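Local coordinates for protein putative L-alanine-DL-glutamate epimerase (Burkholderia xenovorans, PDB 3GO2) that probably catalyses a racemisation or epimerisation reaction, as a magnesium-binding member of the mandelate racemase/muconate lactonizing enzyme family, at residues A[320-324]-A[348-353]; A[10-14]-A[384-389]; A[62-68]-A[95-99]; A[92-96]-A[296-300]. All coordinates share one frame; numbering follows the deposited sequence.

Contact 1. Residues A[320-324]-A[348-353]; sequences FYGHL and RLAWED
The N-terminal turn of helix 323-335 meets, at Gly322 and His323, the segment around a type I turn, with Arg348 before it, Glu352 at its end and Asp353 just after. Gly322 holds the N-cap position but has no side chain to cap with, and a carboxylate from the other segment comes to the first turn instead: the backbone N of His323 donates to Glu352 OE2 over 2.9 Å. Arg348 NH1 is a second donor to Glu352 OE2, at 3.0 Å, in a salt bridge that reaches the oxygen from above the carboxylate plane. Arg348 NH1 also donates to Tyr321 O (2.9 Å), on a lone pair in the carbonyl plane, which ties the residue ahead of the N-cap to this cluster.

In the enolase superfamily such a helix belongs to the barrel domain. Glu352, meeting its start, also reaches the N-terminal domain, since Glu352 OE1 bonds to Tyr20 OH. Asp345 O holds Arg348 NH2.

At the edge of the imidazole, His323 NE2 donates to Asp353 OD1 (2.8 Å, 159°), with the oxygen almost in the ring plane. Over one face lies Glu352 CG, 3.5 Å from the His323 ring centroid; it stands anti to its backbone N (chi1 -177°), which puts it there, and the bend at chi2 then brings the carboxylate back to His323 N. His323 CE1 sits over a face of the guanidinium, 3.7 Å from Arg348 NE, the two planes 25° apart.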
loop_
_atom_site.group_PDB
_atom_site.type_symbol
_atom_site.label_atom_id
_atom_site.label_comp_id
_atom_site.label_asym_id
_atom_site.label_seq_id
_atom_site.Cartn_x
_atom_site.Cartn_y
_atom_site.Cartn_z
ATOM N N PHE A 320 10.522 -32.636 17.717
ATOM C CA PHE A 320 11.304 -33.706 17.094
ATOM C C PHE A 320 12.548 -34.073 17.920
ATOM O O PHE A 320 13.593 -34.465 17.393
ATOM C CB PHE A 320 11.623 -33.359 15.629
ATOM C CG PHE A 320 12.714 -32.352 15.442
ATOM C CD1 PHE A 320 13.934 -32.731 14.858
ATOM C CD2 PHE A 320 12.552 -31.035 15.839
ATOM C CE1 PHE A 320 14.946 -31.787 14.677
ATOM C CE2 PHE A 320 13.573 -30.112 15.665
ATOM C CZ PHE A 320 14.755 -30.487 15.103
ATOM N N TYR A 321 12.398 -33.973 19.233
ATOM C CA TYR A 321 13.491 -34.162 20.159
ATOM C C TYR A 321 13.125 -35.337 21.083
ATOM O O TYR A 321 12.500 -36.313 20.646
ATOM C CB TYR A 321 13.675 -32.871 20.955
ATOM C CG TYR A 321 13.630 -31.564 20.156
ATOM C CD1 TYR A 321 14.775 -31.088 19.522
ATOM C CD2 TYR A 321 12.448 -30.785 20.091
ATOM C CE1 TYR A 321 14.771 -29.845 18.804
ATOM C CE2 TYR A 321 12.405 -29.548 19.364
ATOM C CZ TYR A 321 13.586 -29.089 18.735
ATOM O OH TYR A 321 13.611 -27.879 18.040
ATOM N N GLY A 322 13.480 -35.242 22.362
ATOM C CA GLY A 322 13.219 -36.322 23.307
ATOM C C GLY A 322 11.843 -36.265 23.945
ATOM O O GLY A 322 11.021 -35.385 23.647
ATOM N N HIS A 323 11.585 -37.205 24.854
ATOM C CA HIS A 323 10.259 -37.278 25.489
ATOM C C HIS A 323 9.900 -36.029 26.256
ATOM O O HIS A 323 8.738 -35.674 26.320
ATOM C CB HIS A 323 10.140 -38.461 26.462
ATOM C CG HIS A 323 10.020 -39.794 25.800
ATOM N ND1 HIS A 323 9.611 -39.958 24.493
ATOM C CD2 HIS A 323 10.247 -41.041 26.285
ATOM C CE1 HIS A 323 9.576 -41.245 24.207
ATOM N NE2 HIS A 323 9.959 -41.925 25.277
ATOM N N LEU A 324 10.861 -35.374 26.899
ATOM C CA LEU A 324 10.513 -34.166 27.653
ATOM C C LEU A 324 9.996 -33.059 26.718
ATOM O O LEU A 324 9.016 -32.380 27.046
ATOM C CB LEU A 324 11.661 -33.689 28.529
ATOM C CG LEU A 324 11.436 -32.398 29.312
ATOM C CD1 LEU A 324 10.134 -32.440 30.110
ATOM C CD2 LEU A 324 12.612 -32.119 30.246
ATOM N N ARG A 348 11.878 -44.080 17.927
ATOM C CA ARG A 348 12.599 -43.709 19.143
ATOM C C ARG A 348 13.887 -44.496 19.278
ATOM O O ARG A 348 14.006 -45.640 18.814
ATOM C CB ARG A 348 11.767 -43.925 20.411
ATOM C CG ARG A 348 10.348 -43.346 20.436
ATOM C CD ARG A 348 10.273 -41.894 20.007
ATOM N NE ARG A 348 11.039 -40.997 20.856
ATOM C CZ ARG A 348 10.962 -39.663 20.776
ATOM N NH1 ARG A 348 11.681 -38.891 21.563
ATOM N NH2 ARG A 348 10.148 -39.093 19.896
ATOM N N LEU A 349 14.846 -43.873 19.933
ATOM C CA LEU A 349 16.084 -44.538 20.312
ATOM C C LEU A 349 15.821 -45.713 21.255
ATOM O O LEU A 349 14.910 -45.696 22.081
ATOM C CB LEU A 349 17.002 -43.567 21.038
ATOM C CG LEU A 349 17.424 -42.307 20.292
ATOM C CD1 LEU A 349 18.145 -41.351 21.235
ATOM C CD2 LEU A 349 18.293 -42.618 19.096
ATOM N N ALA A 350 16.679 -46.722 21.156
ATOM C CA ALA A 350 16.527 -47.916 21.977
ATOM C C ALA A 350 16.613 -47.625 23.479
ATOM O O ALA A 350 16.007 -48.333 24.287
ATOM C CB ALA A 350 17.566 -48.950 21.563
ATOM N N TRP A 351 17.339 -46.580 23.850
ATOM C CA TRP A 351 17.473 -46.185 25.257
ATOM C C TRP A 351 16.604 -44.986 25.673
ATOM O O TRP A 351 16.738 -44.457 26.773
ATOM C CB TRP A 351 18.945 -45.934 25.599
ATOM C CG TRP A 351 19.596 -44.815 24.866
ATOM C CD1 TRP A 351 19.699 -43.521 25.291
ATOM C CD2 TRP A 351 20.236 -44.867 23.583
ATOM N NE1 TRP A 351 20.394 -42.784 24.386
ATOM C CE2 TRP A 351 20.724 -43.569 23.315
ATOM C CE3 TRP A 351 20.445 -45.877 22.637
ATOM C CZ2 TRP A 351 21.392 -43.245 22.139
ATOM C CZ3 TRP A 351 21.128 -45.556 21.456
ATOM C CH2 TRP A 351 21.591 -44.249 21.223
ATOM N N GLU A 352 15.694 -44.556 24.799
ATOM C CA GLU A 352 14.912 -43.358 25.103
ATOM C C GLU A 352 14.162 -43.478 26.431
ATOM O O GLU A 352 14.157 -42.543 27.239
ATOM C CB GLU A 352 13.909 -43.087 23.986
ATOM C CG GLU A 352 13.062 -41.816 24.138
ATOM C CD GLU A 352 13.806 -40.552 23.794
ATOM O OE1 GLU A 352 14.913 -40.644 23.204
ATOM O OE2 GLU A 352 13.266 -39.454 24.106
ATOM N N ASP A 353 13.499 -44.607 26.662
ATOM C CA ASP A 353 12.639 -44.694 27.834
ATOM C C ASP A 353 13.459 -44.723 29.142
ATOM O O ASP A 353 12.945 -44.300 30.174
ATOM C CB ASP A 353 11.669 -45.878 27.740
ATOM C CG ASP A 353 10.577 -45.680 26.670
ATOM O OD1 ASP A 353 10.498 -44.601 26.000
ATOM O OD2 ASP A 353 9.781 -46.623 26.488
#

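Contact 2. Residues A[10-14]-A[384-389]; sequences TLCCD and ILAHPP
Asp14 N donates to His387 O in a short, nearly straight bond (2.7 Å, 174°), the one direct hydrogen bond between the end of strand 5-14 and the last modelled residues, 384-389. The donor stands 27° off the carbonyl plane. Two residues earlier, where no direct hydrogen bond joins strand and helix, a water does: it donates to Cys12 O at 2.7 Å and to Ile384 O at 2.8 Å. A second water bridges the side chains, donating to Asp14 OD2 and lying 2.8 Å from His387 ND1 in the plane of the imidazole. The far nitrogen of that ring, NE2, is bonded to Glu354, and the ring stacks on Trp351.

Apolar groups pack on both faces of the strand. Leu11 and Cys13 turn to one side, where Leu11 CD2 meets Ile384 CD1 at 3.7 Å, the side chains crossing at about a right angle, and Cys13 CB rests 3.9 Å from Ile384 CG2. On the other side Cys12 has SG anti to its own N (chi1 -178°), which lays Cys12 SG against Pro389 CG at 3.7 Å.

The contact joins the end of the modelled chain to the three-stranded antiparallel sheet of the N-terminal domain, at its outermost strand 5-14. The outward Cys12 O and Asp14 N thus find partners without a further strand, one through water and one directly, while the two prolines can contribute no backbone N-H.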
loop_
_atom_site.group_PDB
_atom_site.type_symbol
_atom_site.label_atom_id
_atom_site.label_comp_id
_atom_site.label_asym_id
_atom_site.label_seq_id
_atom_site.Cartn_x
_atom_site.Cartn_y
_atom_site.Cartn_z
ATOM N N THR A 10 23.005 -27.274 33.583
ATOM C CA THR A 10 22.692 -27.887 32.296
ATOM C C THR A 10 23.298 -29.268 32.238
ATOM O O THR A 10 24.356 -29.507 32.840
ATOM C CB THR A 10 23.216 -27.041 31.095
ATOM O OG1 THR A 10 24.624 -26.845 31.219
ATOM C CG2 THR A 10 22.518 -25.667 31.032
ATOM N N LEU A 11 22.623 -30.173 31.540
ATOM C CA LEU A 11 23.061 -31.552 31.367
ATOM C C LEU A 11 22.972 -31.940 29.905
ATOM O O LEU A 11 22.200 -31.363 29.143
ATOM C CB LEU A 11 22.196 -32.518 32.190
ATOM C CG LEU A 11 22.163 -32.428 33.723
ATOM C CD1 LEU A 11 21.584 -31.104 34.294
ATOM C CD2 LEU A 11 21.344 -33.616 34.262
ATOM N N CYS A 12 23.742 -32.937 29.511
ATOM C CA CYS A 12 23.766 -33.376 28.101
ATOM C C CYS A 12 23.970 -34.886 28.034
ATOM O O CYS A 12 24.700 -35.445 28.842
ATOM C CB CYS A 12 24.881 -32.620 27.382
ATOM S SG CYS A 12 25.036 -32.968 25.627
ATOM N N CYS A 13 23.288 -35.565 27.107
ATOM C CA CYS A 13 23.502 -36.987 26.910
ATOM C C CYS A 13 23.435 -37.365 25.446
ATOM O O CYS A 13 22.903 -36.628 24.597
ATOM C CB CYS A 13 22.498 -37.801 27.729
ATOM S SG CYS A 13 20.799 -37.767 27.097
ATOM N N ASP A 14 23.985 -38.531 25.147
ATOM C CA ASP A 14 23.997 -39.054 23.784
ATOM C C ASP A 14 22.580 -39.367 23.311
ATOM O O ASP A 14 21.802 -39.980 24.041
ATOM C CB ASP A 14 24.787 -40.372 23.746
ATOM C CG ASP A 14 24.950 -40.891 22.353
ATOM O OD1 ASP A 14 25.434 -40.131 21.506
ATOM O OD2 ASP A 14 24.562 -42.038 22.095
ATOM N N ILE A 384 21.134 -40.296 32.276
ATOM C CA ILE A 384 21.867 -39.311 31.476
ATOM C C ILE A 384 23.351 -39.634 31.515
ATOM O O ILE A 384 24.042 -39.602 30.507
ATOM C CB ILE A 384 21.598 -37.884 31.982
ATOM C CG1 ILE A 384 20.188 -37.470 31.549
ATOM C CG2 ILE A 384 22.656 -36.897 31.476
ATOM C CD1 ILE A 384 19.697 -36.200 32.182
ATOM N N LEU A 385 23.852 -39.966 32.689
ATOM C CA LEU A 385 25.297 -40.195 32.816
ATOM C C LEU A 385 25.723 -41.556 32.281
ATOM O O LEU A 385 26.912 -41.768 32.034
ATOM C CB LEU A 385 25.752 -40.011 34.255
ATOM C CG LEU A 385 25.666 -38.569 34.753
ATOM C CD1 LEU A 385 25.823 -38.519 36.290
ATOM C CD2 LEU A 385 26.641 -37.637 34.052
ATOM N N ALA A 386 24.775 -42.468 32.078
ATOM C CA ALA A 386 25.057 -43.763 31.461
ATOM C C ALA A 386 25.167 -43.649 29.958
ATOM O O ALA A 386 25.595 -44.619 29.280
ATOM C CB ALA A 386 23.991 -44.771 31.821
ATOM N N HIS A 387 24.786 -42.476 29.436
ATOM C CA HIS A 387 24.833 -42.154 28.001
ATOM C C HIS A 387 25.621 -40.872 27.712
ATOM O O HIS A 387 25.099 -39.850 27.224
ATOM C CB HIS A 387 23.393 -42.077 27.477
ATOM C CG HIS A 387 22.703 -43.396 27.513
ATOM N ND1 HIS A 387 22.952 -44.387 26.585
ATOM C CD2 HIS A 387 21.840 -43.930 28.412
ATOM C CE1 HIS A 387 22.220 -45.449 26.875
ATOM N NE2 HIS A 387 21.539 -45.199 27.979
ATOM N N PRO A 388 26.920 -40.889 28.020
ATOM C CA PRO A 388 27.758 -39.709 27.803
ATOM C C PRO A 388 27.747 -39.258 26.327
ATOM O O PRO A 388 27.732 -40.118 25.453
ATOM C CB PRO A 388 29.150 -40.199 28.224
ATOM C CG PRO A 388 29.090 -41.655 28.118
ATOM C CD PRO A 388 27.700 -42.046 28.484
ATOM N N PRO A 389 27.716 -37.940 26.063
ATOM C CA PRO A 389 27.632 -37.409 24.697
ATOM C C PRO A 389 28.957 -37.417 23.941
ATOM O O PRO A 389 29.865 -38.156 24.314
ATOM C CB PRO A 389 27.164 -35.981 24.907
ATOM C CG PRO A 389 27.634 -35.590 26.226
ATOM C CD PRO A 389 27.682 -36.857 27.055
HETATM O O HOH W 1 25.930 -37.600 30.024
HETATM O O HOH W 2 24.583 -43.830 24.369
#

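Contact 3. Residues A[62-68]-A[95-99]; sequences VMEHERF and LLDAK
The imidazole of His65 is packed on one face by Leu96, whose CD2 lies 3.7 Å from the ring centroid, over the face but shifted to the NE2 rim, 16° from the normal. At the ring edge, near its plane, Lys99 CD comes within 3.8 Å of His65 CD2; Trp299 makes an edge-to-face pair with the same ring. A chi1 of 58° places His65 CG between its backbone N and carbonyl carbon, setting the ring against Leu96 and Lys99. Phe68 is met obliquely, with Leu95 CD1 3.7 Å from Phe68 CD2.

Lys99 runs fully extended along this surface, its aliphatic part crossing Met63 at about a right angle. Lys99 NZ donates to Met63 O (3.0 Å), using a lone pair in the carbonyl plane. Lys99 NZ also donates to a water at 2.7 Å, which in turn is hydrogen-bonded to His65 NE2 over 2.9 Å. A salt bridge from Lys99 NZ to Glu109 of a second subunit joins the pre-helical turn to the subunit interface. Close apolar packing continues where Val62 CG2 meets Ala98 CB at 3.5 Å.

The contact thus seats the turn leading into helix 65-76, and the first turn of that helix, on the C-terminal half of helix 82-103, within the N-terminal domain of the enolase superfamily. Leu25 of strand 19-27 touches Val62, Leu95 and Ala98 from the sheet, and Leu57 of helix 46-57 packs on Phe68 and Leu95.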
loop_
_atom_site.group_PDB
_atom_site.type_symbol
_atom_site.label_atom_id
_atom_site.label_comp_id
_atom_site.label_asym_id
_atom_site.label_seq_id
_atom_site.Cartn_x
_atom_site.Cartn_y
_atom_site.Cartn_z
ATOM N N VAL A 62 11.245 -18.128 41.902
ATOM C CA VAL A 62 10.860 -19.124 40.877
ATOM C C VAL A 62 9.505 -18.818 40.253
ATOM O O VAL A 62 9.225 -19.238 39.104
ATOM C CB VAL A 62 10.826 -20.548 41.441
ATOM C CG1 VAL A 62 9.638 -20.746 42.378
ATOM C CG2 VAL A 62 10.823 -21.605 40.324
ATOM N N MET A 63 8.675 -18.078 40.981
ATOM C CA MET A 63 7.322 -17.782 40.510
ATOM C C MET A 63 7.297 -16.693 39.435
ATOM O O MET A 63 6.372 -16.622 38.624
ATOM C CB MET A 63 6.446 -17.353 41.685
ATOM C CG MET A 63 6.432 -18.319 42.863
ATOM S SD MET A 63 5.809 -20.014 42.511
ATOM C CE MET A 63 4.119 -19.726 42.772
ATOM N N GLU A 64 8.340 -15.874 39.390
ATOM C CA GLU A 64 8.328 -14.659 38.577
ATOM C C GLU A 64 8.990 -14.903 37.212
ATOM O O GLU A 64 10.033 -14.329 36.870
ATOM C CB GLU A 64 8.999 -13.512 39.354
ATOM C CG GLU A 64 8.168 -13.098 40.569
ATOM C CD GLU A 64 8.768 -12.046 41.471
ATOM O OE1 GLU A 64 9.796 -11.455 41.132
ATOM O OE2 GLU A 64 8.175 -11.842 42.555
ATOM N N HIS A 65 8.376 -15.759 36.416
ATOM C CA HIS A 65 9.007 -16.125 35.150
ATOM C C HIS A 65 8.967 -15.002 34.128
ATOM O O HIS A 65 9.950 -14.807 33.394
ATOM C CB HIS A 65 8.509 -17.473 34.591
ATOM C CG HIS A 65 7.022 -17.567 34.354
ATOM N ND1 HIS A 65 6.431 -17.157 33.182
ATOM C CD2 HIS A 65 6.024 -18.052 35.134
ATOM C CE1 HIS A 65 5.132 -17.402 33.243
ATOM N NE2 HIS A 65 4.852 -17.954 34.412
ATOM N N GLU A 66 7.891 -14.228 34.077
ATOM C CA GLU A 66 7.866 -13.132 33.112
ATOM C C GLU A 66 8.820 -12.003 33.522
ATOM O O GLU A 66 9.362 -11.298 32.662
ATOM C CB GLU A 66 6.443 -12.647 32.903
ATOM C CG GLU A 66 6.318 -11.688 31.814
ATOM C CD GLU A 66 6.343 -12.272 30.404
ATOM O OE1 GLU A 66 6.794 -13.414 30.082
ATOM O OE2 GLU A 66 5.934 -11.474 29.556
ATOM N N ARG A 67 9.069 -11.854 34.821
ATOM C CA ARG A 67 10.134 -10.939 35.267
ATOM C C ARG A 67 11.490 -11.385 34.711
ATOM O O ARG A 67 12.270 -10.567 34.178
ATOM C CB ARG A 67 10.208 -10.877 36.797
ATOM C CG ARG A 67 11.209 -9.858 37.341
ATOM C CD ARG A 67 11.803 -10.343 38.674
ATOM N NE ARG A 67 12.591 -11.563 38.496
ATOM C CZ ARG A 67 13.790 -11.634 37.926
ATOM N NH1 ARG A 67 14.428 -10.537 37.502
ATOM N NH2 ARG A 67 14.383 -12.807 37.789
ATOM N N PHE A 68 11.808 -12.666 34.868
ATOM C CA PHE A 68 13.070 -13.204 34.314
ATOM C C PHE A 68 13.133 -12.944 32.796
ATOM O O PHE A 68 14.159 -12.519 32.267
ATOM C CB PHE A 68 13.261 -14.698 34.596
ATOM C CG PHE A 68 14.272 -15.349 33.670
ATOM C CD1 PHE A 68 15.615 -15.151 33.855
ATOM C CD2 PHE A 68 13.849 -16.043 32.554
ATOM C CE1 PHE A 68 16.554 -15.692 32.980
ATOM C CE2 PHE A 68 14.783 -16.597 31.655
ATOM C CZ PHE A 68 16.137 -16.407 31.880
ATOM N N LEU A 95 11.536 -22.924 34.441
ATOM C CA LEU A 95 10.800 -22.100 35.423
ATOM C C LEU A 95 9.336 -22.538 35.475
ATOM O O LEU A 95 8.752 -22.669 36.559
ATOM C CB LEU A 95 10.920 -20.618 35.088
ATOM C CG LEU A 95 12.193 -19.878 35.464
ATOM C CD1 LEU A 95 12.298 -18.515 34.790
ATOM C CD2 LEU A 95 12.231 -19.701 36.980
ATOM N N LEU A 96 8.726 -22.763 34.317
ATOM C CA LEU A 96 7.316 -23.159 34.306
ATOM C C LEU A 96 7.123 -24.503 34.996
ATOM O O LEU A 96 6.200 -24.671 35.800
ATOM C CB LEU A 96 6.777 -23.216 32.882
ATOM C CG LEU A 96 6.601 -21.877 32.176
ATOM C CD1 LEU A 96 6.383 -22.146 30.678
ATOM C CD2 LEU A 96 5.436 -21.053 32.790
ATOM N N ASP A 97 7.994 -25.460 34.694
ATOM C CA ASP A 97 7.918 -26.772 35.332
ATOM C C ASP A 97 7.983 -26.624 36.869
ATOM O O ASP A 97 7.203 -27.241 37.636
ATOM C CB ASP A 97 9.062 -27.655 34.858
ATOM C CG ASP A 97 8.872 -29.111 35.218
ATOM O OD1 ASP A 97 7.715 -29.595 35.210
ATOM O OD2 ASP A 97 9.900 -29.783 35.497
ATOM N N ALA A 98 8.954 -25.833 37.327
ATOM C CA ALA A 98 9.165 -25.645 38.769
ATOM C C ALA A 98 7.969 -24.950 39.433
ATOM O O ALA A 98 7.552 -25.305 40.541
ATOM C CB ALA A 98 10.463 -24.885 39.026
ATOM N N LYS A 99 7.407 -23.968 38.748
ATOM C CA LYS A 99 6.243 -23.270 39.243
ATOM C C LYS A 99 5.028 -24.186 39.329
ATOM O O LYS A 99 4.332 -24.197 40.349
ATOM C CB LYS A 99 5.931 -22.070 38.369
ATOM C CG LYS A 99 4.750 -21.248 38.872
ATOM C CD LYS A 99 4.646 -19.904 38.155
ATOM C CE LYS A 99 3.618 -18.984 38.774
ATOM N NZ LYS A 99 3.583 -17.557 38.258
HETATM O O HOH W 3 7.942 -19.805 36.900
HETATM O O HOH W 4 2.325 -17.626 35.868
#

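Contact 4. Residues A[92-96]-A[296-300]; sequences ENALL and NGVWQ
Hydrogen bonds from two consecutive residues of helix 82-103, Glu92 and Asn93, dominate the contact with the start of helix 298-310. Glu92 stretches out beyond CG and offers both carboxylate oxygens. Glu92 OE1 accepts from Gln300 N at 3.0 Å (161°), approached on the syn side a little out of plane, and more weakly from Trp299 N. Glu92 OE2 uses its syn lone pair for the side-chain amide of Gln300, in an almost perfectly straight bond of 2.9 Å from Gln300 NE2 (177°), the oxygen lying in the amide plane. Gln300 NE2 serves Glu66 OE1 as well, and so sits between two acidic side chains. Asn93 OD1 takes the remaining early N-H, that of Val298 N, at 2.8 Å on a lone pair in its carbonyl plane, while Asn93 ND2 holds Thr293 O.

Van der Waals contacts close in around these bonds. Glu92 OE1 lies 3.2 Å from Gly297 C and equally near Trp299 CB, an approach helped by the absence of a side chain on Gly297. The carboxylate and indole planes stand almost perpendicular.

Apolar packing is slighter: Leu96 CD1 meets Val298 CB at 3.9 Å, and Leu96 CD2 lies 4.2 Å from Trp299 CE3.

Gly297, with positive phi, ends helix 293-296 and serves as N-cap of the next helix. The buried carboxylate would probably be stabilised as an anion by the helix N-terminus. Side-chain capping of a barrel-domain helix by residues of the N-terminal domain here forms part of the interface between the two domains of the enolase superfamily fold.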
loop_
_atom_site.group_PDB
_atom_site.type_symbol
_atom_site.label_atom_id
_atom_site.label_comp_id
_atom_site.label_asym_id
_atom_site.label_seq_id
_atom_site.Cartn_x
_atom_site.Cartn_y
_atom_site.Cartn_z
ATOM N N GLU A 92 12.945 -20.479 30.621
ATOM C CA GLU A 92 11.517 -20.277 30.817
ATOM C C GLU A 92 10.808 -21.589 31.045
ATOM O O GLU A 92 9.971 -21.710 31.935
ATOM C CB GLU A 92 10.907 -19.531 29.619
ATOM C CG GLU A 92 9.385 -19.404 29.739
ATOM C CD GLU A 92 8.813 -18.389 28.799
ATOM O OE1 GLU A 92 8.146 -18.787 27.818
ATOM O OE2 GLU A 92 9.021 -17.198 29.070
ATOM N N ASN A 93 11.130 -22.582 30.230
ATOM C CA ASN A 93 10.448 -23.835 30.325
ATOM C C ASN A 93 10.782 -24.581 31.620
ATOM O O ASN A 93 9.932 -25.263 32.153
ATOM C CB ASN A 93 10.673 -24.677 29.081
ATOM C CG ASN A 93 9.877 -24.181 27.923
ATOM O OD1 ASN A 93 8.835 -23.529 28.113
ATOM N ND2 ASN A 93 10.313 -24.525 26.709
ATOM N N ALA A 94 11.984 -24.388 32.158
ATOM C CA ALA A 94 12.341 -24.996 33.446
ATOM C C ALA A 94 11.652 -24.249 34.582
ATOM O O ALA A 94 11.194 -24.867 35.536
ATOM C CB ALA A 94 13.879 -25.013 33.640
ATOM N N LEU A 95 11.536 -22.924 34.441
ATOM C CA LEU A 95 10.800 -22.100 35.423
ATOM C C LEU A 95 9.336 -22.538 35.475
ATOM O O LEU A 95 8.752 -22.669 36.559
ATOM C CB LEU A 95 10.920 -20.618 35.088
ATOM C CG LEU A 95 12.193 -19.878 35.464
ATOM C CD1 LEU A 95 12.298 -18.515 34.790
ATOM C CD2 LEU A 95 12.231 -19.701 36.980
ATOM N N LEU A 96 8.726 -22.763 34.317
ATOM C CA LEU A 96 7.316 -23.159 34.306
ATOM C C LEU A 96 7.123 -24.503 34.996
ATOM O O LEU A 96 6.200 -24.671 35.800
ATOM C CB LEU A 96 6.777 -23.216 32.882
ATOM C CG LEU A 96 6.601 -21.877 32.176
ATOM C CD1 LEU A 96 6.383 -22.146 30.678
ATOM C CD2 LEU A 96 5.436 -21.053 32.790
ATOM N N ASN A 296 11.212 -21.005 21.922
ATOM C CA ASN A 296 10.621 -19.726 22.385
ATOM C C ASN A 296 10.361 -19.640 23.880
ATOM O O ASN A 296 10.327 -18.551 24.460
ATOM C CB ASN A 296 9.319 -19.444 21.626
ATOM C CG ASN A 296 9.554 -18.743 20.314
ATOM O OD1 ASN A 296 9.644 -17.514 20.276
ATOM N ND2 ASN A 296 9.589 -19.507 19.232
ATOM N N GLY A 297 10.174 -20.803 24.508
ATOM C CA GLY A 297 9.515 -20.885 25.800
ATOM C C GLY A 297 8.026 -20.997 25.575
ATOM O O GLY A 297 7.441 -20.341 24.696
ATOM N N VAL A 298 7.371 -21.831 26.369
ATOM C CA VAL A 298 5.949 -22.007 26.218
ATOM C C VAL A 298 5.129 -20.759 26.553
ATOM O O VAL A 298 4.084 -20.541 25.930
ATOM C CB VAL A 298 5.476 -23.266 27.056
ATOM C CG1 VAL A 298 3.963 -23.298 27.223
ATOM C CG2 VAL A 298 6.004 -24.542 26.392
ATOM N N TRP A 299 5.571 -19.936 27.508
ATOM C CA TRP A 299 4.788 -18.752 27.870
ATOM C C TRP A 299 4.805 -17.783 26.710
ATOM O O TRP A 299 3.774 -17.239 26.325
ATOM C CB TRP A 299 5.327 -18.101 29.140
ATOM C CG TRP A 299 4.395 -17.112 29.739
ATOM C CD1 TRP A 299 4.500 -15.759 29.709
ATOM C CD2 TRP A 299 3.194 -17.409 30.460
ATOM N NE1 TRP A 299 3.443 -15.192 30.399
ATOM C CE2 TRP A 299 2.634 -16.192 30.861
ATOM C CE3 TRP A 299 2.569 -18.596 30.842
ATOM C CZ2 TRP A 299 1.447 -16.130 31.610
ATOM C CZ3 TRP A 299 1.419 -18.521 31.580
ATOM C CH2 TRP A 299 0.875 -17.309 31.951
ATOM N N GLN A 300 5.978 -17.587 26.118
ATOM C CA GLN A 300 6.078 -16.742 24.943
ATOM C C GLN A 300 5.276 -17.338 23.777
ATOM O O GLN A 300 4.663 -16.594 23.011
ATOM C CB GLN A 300 7.549 -16.549 24.538
ATOM C CG GLN A 300 8.467 -15.984 25.624
ATOM C CD GLN A 300 7.868 -14.821 26.385
ATOM O OE1 GLN A 300 7.395 -13.860 25.777
ATOM N NE2 GLN A 300 7.821 -14.930 27.714
#

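How the contacts relate
The four contacts form two pairs. Contacts 3 and 4, with centres 8 Å apart, share Leu95 and Leu96 and use successive turns of helix 82-103; they also meet through their rings, His65 CE1 lying 3.4 Å from Trp299 CD2. Contacts 1 and 2, with centres 13 Å apart, are joined by Trp351, whose NE1 lies 3.2 Å from Asp14 O, probably a hydrogen bond. Between the pairs the centres are at least 21 Å apart and no atoms touch. Contacts 1 and 4 lie nearer the metal sites: the side chains of Tyr321 and Asn296 are each about 9 Å from a bound magnesium ion. Contacts 2 and 3 lie away from the metal and ligand sites.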